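Local coordinates for signal recognition particle receptor FtsY (Sulfolobus acidocaldarius, PDB 5L3S), which is the receptor for the signal recognition particle, a protein that pairs a helical bundle with a P-loop nucleotide-binding domain, at residues V26-L34 / T44-K52. Numbering follows the deposited sequence.
Sequences VIEELRFQL and TEKILEDLK
Leu48 pushes into helix 26-34 as a knob, its side chain seated in the hole formed by Ile27, Leu30, Arg31 and Leu34. Its two methyls divide the work: Leu48 CD1 presses on the start of the Arg31 side chain, 3.5 Å from Arg31 CB, while Leu48 CD2 lies 4.1 Å from Leu34 CD1. Arg31 leaves its helix with CG anti to the backbone N (chi1 178°), Arg31 CG passes 3.8 Å from Thr44 CG2, and the chain then bends at chi3 (-52°) and lays one guanidinium face over Leu48 CD1. The Glu28 carboxylate meets that guanidinium at its edge, a salt bridge of weak bonds with Arg31 NH2 3.4 Å from Glu28 OE2, which should help fix the plane. Arg31 NH1 comes edge-on to within 3.9 Å of Glu45 CA, a van der Waals approach. At one end the Ile27 and Leu51 side chains slide past each other in opposite directions, Ile27 CD1 3.7 Å from Leu51 CD2; at the other Leu34 CB rests 3.6 Å from Thr44 OG1, a hydroxyl already bonded to Ser40 O. Leu30 also leans on Val70 of helix 66-85. The two segments run roughly antiparallel, their axes 10.2 Å apart at closest approach and inclined at 150°, forming a helical hairpin of the SRP54-type N-terminal bundle.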
ATOM      1  N   VAL B  26     -13.348 -11.177 -26.141  1.00 45.11           N
ATOM      2  CA  VAL B  26     -13.572 -11.497 -24.738  1.00 44.34           C
ATOM      3  C   VAL B  26     -12.259 -11.560 -23.950  1.00 38.16           C
ATOM      4  O   VAL B  26     -12.219 -11.208 -22.765  1.00 36.53           O
ATOM      5  CB  VAL B  26     -14.410 -12.793 -24.564  1.00 46.17           C
ATOM      6  CG1 VAL B  26     -13.660 -14.003 -25.096  1.00 45.94           C
ATOM      7  CG2 VAL B  26     -14.790 -12.982 -23.102  1.00 40.68           C
ATOM      8  N   ILE B  27     -11.181 -11.988 -24.603  1.00 40.01           N
ATOM      9  CA  ILE B  27      -9.881 -12.046 -23.934  1.00 38.03           C
ATOM     10  C   ILE B  27      -9.425 -10.635 -23.542  1.00 41.63           C
ATOM     11  O   ILE B  27      -8.852 -10.427 -22.466  1.00 40.84           O
ATOM     12  CB  ILE B  27      -8.809 -12.755 -24.808  1.00 44.90           C
ATOM     13  CG1 ILE B  27      -9.106 -14.249 -24.926  1.00 44.56           C
ATOM     14  CG2 ILE B  27      -7.427 -12.609 -24.205  1.00 40.89           C
ATOM     15  CD1 ILE B  27      -8.984 -14.998 -23.635  1.00 44.75           C
ATOM     16  N   GLU B  28      -9.698  -9.659 -24.403  1.00 39.39           N
ATOM     17  CA  GLU B  28      -9.349  -8.284 -24.076  1.00 37.49           C
ATOM     18  C   GLU B  28     -10.176  -7.706 -22.928  1.00 40.22           C
ATOM     19  O   GLU B  28      -9.626  -7.027 -22.058  1.00 37.19           O
ATOM     20  CB  GLU B  28      -9.397  -7.376 -25.306  1.00 45.28           C
ATOM     21  CG  GLU B  28      -8.288  -7.671 -26.312  1.00 59.90           C
ATOM     22  CD  GLU B  28      -6.909  -7.715 -25.668  1.00 66.10           C
ATOM     23  OE1 GLU B  28      -6.439  -6.665 -25.177  1.00 69.19           O
ATOM     24  OE2 GLU B  28      -6.294  -8.802 -25.649  1.00 64.77           O
ATOM     25  N   GLU B  29     -11.481  -7.958 -22.916  1.00 36.39           N
ATOM     26  CA  GLU B  29     -12.295  -7.511 -21.782  1.00 42.47           C
ATOM     27  C   GLU B  29     -11.798  -8.141 -20.479  1.00 42.85           C
ATOM     28  O   GLU B  29     -11.719  -7.473 -19.448  1.00 36.49           O
ATOM     29  CB  GLU B  29     -13.774  -7.840 -21.987  1.00 48.00           C
ATOM     30  CG  GLU B  29     -14.476  -6.946 -22.997  1.00 66.35           C
ATOM     31  CD  GLU B  29     -15.913  -7.367 -23.266  1.00 80.90           C
ATOM     32  OE1 GLU B  29     -16.322  -8.452 -22.796  1.00 83.66           O
ATOM     33  OE2 GLU B  29     -16.635  -6.611 -23.953  1.00 88.69           O
ATOM     34  N   LEU B  30     -11.451  -9.424 -20.533  1.00 33.32           N
ATOM     35  CA  LEU B  30     -10.938 -10.109 -19.349  1.00 36.02           C
ATOM     36  C   LEU B  30      -9.589  -9.550 -18.897  1.00 35.49           C
ATOM     37  O   LEU B  30      -9.304  -9.499 -17.699  1.00 29.38           O
ATOM     38  CB  LEU B  30     -10.841 -11.616 -19.588  1.00 33.30           C
ATOM     39  CG  LEU B  30     -12.198 -12.320 -19.689  1.00 37.66           C
ATOM     40  CD1 LEU B  30     -12.045 -13.780 -20.114  1.00 36.39           C
ATOM     41  CD2 LEU B  30     -12.952 -12.210 -18.367  1.00 37.88           C
ATOM     42  N   ARG B  31      -8.764  -9.140 -19.856  1.00 30.94           N
ATOM     43  CA  ARG B  31      -7.459  -8.593 -19.537  1.00 34.55           C
ATOM     44  C   ARG B  31      -7.600  -7.313 -18.738  1.00 32.86           C
ATOM     45  O   ARG B  31      -6.900  -7.111 -17.753  1.00 31.73           O
ATOM     46  CB  ARG B  31      -6.642  -8.305 -20.795  1.00 38.09           C
ATOM     47  CG  ARG B  31      -5.282  -7.677 -20.472  1.00 38.53           C
ATOM     48  CD  ARG B  31      -4.595  -7.137 -21.722  1.00 47.94           C
ATOM     49  NE  ARG B  31      -4.534  -8.138 -22.784  1.00 47.91           N
ATOM     50  CZ  ARG B  31      -3.719  -9.189 -22.782  1.00 58.96           C
ATOM     51  NH1 ARG B  31      -2.885  -9.394 -21.759  1.00 52.23           N
ATOM     52  NH2 ARG B  31      -3.746 -10.046 -23.801  1.00 61.18           N
ATOM     53  N   PHE B  32      -8.516  -6.452 -19.157  1.00 35.60           N
ATOM     54  CA  PHE B  32      -8.698  -5.191 -18.452  1.00 34.48           C
ATOM     55  C   PHE B  32      -9.381  -5.357 -17.091  1.00 39.67           C
ATOM     56  O   PHE B  32      -9.133  -4.583 -16.169  1.00 33.35           O
ATOM     57  CB  PHE B  32      -9.373  -4.168 -19.357  1.00 32.60           C
ATOM     58  CG  PHE B  32      -8.519  -3.777 -20.521  1.00 40.71           C
ATOM     59  CD1 PHE B  32      -7.306  -3.135 -20.312  1.00 47.15           C
ATOM     60  CD2 PHE B  32      -8.890  -4.094 -21.819  1.00 45.61           C
ATOM     61  CE1 PHE B  32      -6.496  -2.792 -21.376  1.00 48.28           C
ATOM     62  CE2 PHE B  32      -8.085  -3.756 -22.878  1.00 48.76           C
ATOM     63  CZ  PHE B  32      -6.887  -3.106 -22.657  1.00 50.31           C
ATOM     64  N   GLN B  33     -10.206  -6.389 -16.962  1.00 36.21           N
ATOM     65  CA  GLN B  33     -10.819  -6.716 -15.682  1.00 35.35           C
ATOM     66  C   GLN B  33      -9.766  -7.181 -14.673  1.00 31.88           C
ATOM     67  O   GLN B  33      -9.747  -6.724 -13.531  1.00 31.37           O
ATOM     68  CB  GLN B  33     -11.912  -7.784 -15.862  1.00 35.44           C
ATOM     69  CG  GLN B  33     -12.668  -8.104 -14.577  1.00 44.13           C
ATOM     70  CD  GLN B  33     -13.987  -8.825 -14.826  1.00 60.85           C
ATOM     71  OE1 GLN B  33     -14.346  -9.120 -15.971  1.00 63.43           O
ATOM     72  NE2 GLN B  33     -14.717  -9.111 -13.751  1.00 63.52           N
ATOM     73  N   LEU B  34      -8.889  -8.087 -15.095  1.00 26.57           N
ATOM     74  CA  LEU B  34      -7.815  -8.562 -14.223  1.00 26.41           C
ATOM     75  C   LEU B  34      -6.843  -7.432 -13.868  1.00 26.57           C
ATOM     76  O   LEU B  34      -6.442  -7.294 -12.712  1.00 28.35           O
ATOM     77  CB  LEU B  34      -7.053  -9.720 -14.875  1.00 29.15           C
ATOM     78  CG  LEU B  34      -7.879 -10.995 -15.137  1.00 30.72           C
ATOM     79  CD1 LEU B  34      -7.114 -11.996 -15.995  1.00 30.02           C
ATOM     80  CD2 LEU B  34      -8.283 -11.608 -13.829  1.00 29.30           C
ATOM     81  N   THR B  44      -1.243 -11.547 -15.619  1.00 32.28           N
ATOM     82  CA  THR B  44      -2.451 -11.448 -16.443  1.00 31.30           C
ATOM     83  C   THR B  44      -2.221 -11.999 -17.844  1.00 30.59           C
ATOM     84  O   THR B  44      -3.024 -12.787 -18.354  1.00 31.28           O
ATOM     85  CB  THR B  44      -2.940  -9.995 -16.503  1.00 34.09           C
ATOM     86  OG1 THR B  44      -3.511  -9.651 -15.237  1.00 30.52           O
ATOM     87  CG2 THR B  44      -3.993  -9.802 -17.587  1.00 33.84           C
ATOM     88  N   GLU B  45      -1.119 -11.597 -18.467  1.00 33.85           N
ATOM     89  CA  GLU B  45      -0.795 -12.103 -19.799  1.00 34.90           C
ATOM     90  C   GLU B  45      -0.627 -13.633 -19.838  1.00 36.89           C
ATOM     91  O   GLU B  45      -1.160 -14.303 -20.730  1.00 35.88           O
ATOM     92  CB  GLU B  45       0.448 -11.418 -20.350  1.00 38.17           C
ATOM     93  CG  GLU B  45       0.770 -11.831 -21.778  1.00 59.97           C
ATOM     94  CD  GLU B  45       1.794 -10.927 -22.434  1.00 77.86           C
ATOM     95  OE1 GLU B  45       2.277  -9.984 -21.766  1.00 78.67           O
ATOM     96  OE2 GLU B  45       2.112 -11.165 -23.622  1.00 84.67           O
ATOM     97  N   LYS B  46       0.105 -14.188 -18.875  1.00 32.42           N
ATOM     98  CA  LYS B  46       0.343 -15.637 -18.865  1.00 31.29           C
ATOM     99  C   LYS B  46      -0.958 -16.399 -18.652  1.00 31.20           C
ATOM    100  O   LYS B  46      -1.214 -17.399 -19.308  1.00 32.62           O
ATOM    101  CB  LYS B  46       1.354 -16.022 -17.785  1.00 44.86           C
ATOM    102  CG  LYS B  46       2.785 -15.607 -18.077  1.00 48.36           C
ATOM    103  CD  LYS B  46       3.659 -15.813 -16.846  1.00 53.61           C
ATOM    104  CE  LYS B  46       5.128 -15.550 -17.133  1.00 56.46           C
ATOM    105  NZ  LYS B  46       5.917 -15.472 -15.864  1.00 56.32           N
ATOM    106  N   ILE B  47      -1.786 -15.914 -17.737  1.00 30.05           N
ATOM    107  CA  ILE B  47      -3.051 -16.575 -17.449  1.00 33.99           C
ATOM    108  C   ILE B  47      -3.973 -16.583 -18.668  1.00 32.30           C
ATOM    109  O   ILE B  47      -4.640 -17.586 -18.962  1.00 34.25           O
ATOM    110  CB  ILE B  47      -3.738 -15.912 -16.240  1.00 38.84           C
ATOM    111  CG1 ILE B  47      -3.070 -16.398 -14.954  1.00 42.27           C
ATOM    112  CG2 ILE B  47      -5.223 -16.233 -16.204  1.00 39.53           C
ATOM    113  CD1 ILE B  47      -3.568 -15.706 -13.722  1.00 49.01           C
ATOM    114  N   LEU B  48      -3.998 -15.471 -19.391  1.00 30.71           N
ATOM    115  CA  LEU B  48      -4.854 -15.378 -20.562  1.00 31.59           C
ATOM    116  C   LEU B  48      -4.297 -16.176 -21.744  1.00 32.96           C
ATOM    117  O   LEU B  48      -5.055 -16.674 -22.586  1.00 34.00           O
ATOM    118  CB  LEU B  48      -5.062 -13.915 -20.945  1.00 31.20           C
ATOM    119  CG  LEU B  48      -5.885 -13.133 -19.924  1.00 34.98           C
ATOM    120  CD1 LEU B  48      -6.052 -11.721 -20.403  1.00 30.21           C
ATOM    121  CD2 LEU B  48      -7.241 -13.795 -19.695  1.00 36.91           C
ATOM    122  N   GLU B  49      -2.973 -16.282 -21.815  1.00 41.38           N
ATOM    123  CA  GLU B  49      -2.349 -17.132 -22.828  1.00 44.20           C
ATOM    124  C   GLU B  49      -2.665 -18.590 -22.527  1.00 43.25           C
ATOM    125  O   GLU B  49      -2.907 -19.374 -23.447  1.00 42.70           O
ATOM    126  CB  GLU B  49      -0.833 -16.925 -22.883  1.00 52.23           C
ATOM    127  CG  GLU B  49      -0.393 -15.653 -23.590  1.00 55.39           C
ATOM    128  CD  GLU B  49      -0.776 -15.644 -25.057  1.00 69.68           C
ATOM    129  OE1 GLU B  49      -0.515 -16.654 -25.749  1.00 74.32           O
ATOM    130  OE2 GLU B  49      -1.349 -14.631 -25.518  1.00 70.48           O
ATOM    131  N   ASP B  50      -2.666 -18.948 -21.240  1.00 39.57           N
ATOM    132  CA  ASP B  50      -3.051 -20.297 -20.813  1.00 44.26           C
ATOM    133  C   ASP B  50      -4.487 -20.568 -21.255  1.00 42.32           C
ATOM    134  O   ASP B  50      -4.807 -21.629 -21.781  1.00 47.29           O
ATOM    135  CB  ASP B  50      -2.977 -20.437 -19.283  1.00 46.57           C
ATOM    136  CG  ASP B  50      -1.551 -20.558 -18.757  1.00 52.06           C
ATOM    137  OD1 ASP B  50      -0.631 -20.816 -19.563  1.00 49.19           O
ATOM    138  OD2 ASP B  50      -1.358 -20.415 -17.522  1.00 52.17           O
ATOM    139  N   LEU B  51      -5.342 -19.580 -21.019  1.00 40.79           N
ATOM    140  CA  LEU B  51      -6.764 -19.667 -21.310  1.00 37.01           C
ATOM    141  C   LEU B  51      -7.020 -19.882 -22.806  1.00 37.09           C
ATOM    142  O   LEU B  51      -7.732 -20.811 -23.196  1.00 38.51           O
ATOM    143  CB  LEU B  51      -7.453 -18.389 -20.810  1.00 34.55           C
ATOM    144  CG  LEU B  51      -8.957 -18.271 -21.060  1.00 44.34           C
ATOM    145  CD1 LEU B  51      -9.706 -19.446 -20.420  1.00 41.10           C
ATOM    146  CD2 LEU B  51      -9.473 -16.923 -20.555  1.00 34.16           C
ATOM    147  N   LYS B  52      -6.424 -19.033 -23.636  1.00 38.48           N
ATOM    148  CA  LYS B  52      -6.535 -19.170 -25.090  1.00 43.52           C
ATOM    149  C   LYS B  52      -6.088 -20.553 -25.573  1.00 48.01           C
ATOM    150  O   LYS B  52      -6.778 -21.210 -26.367  1.00 41.92           O
ATOM    151  CB  LYS B  52      -5.715 -18.078 -25.780  1.00 48.90           C
ATOM    152  CG  LYS B  52      -5.596 -18.254 -27.288  1.00 63.44           C
ATOM    153  CD  LYS B  52      -4.731 -17.161 -27.902  1.00 73.42           C
ATOM    154  CE  LYS B  52      -5.301 -15.777 -27.627  1.00 78.57           C
ATOM    155  NZ  LYS B  52      -4.622 -14.727 -28.441  1.00 82.08           N
TER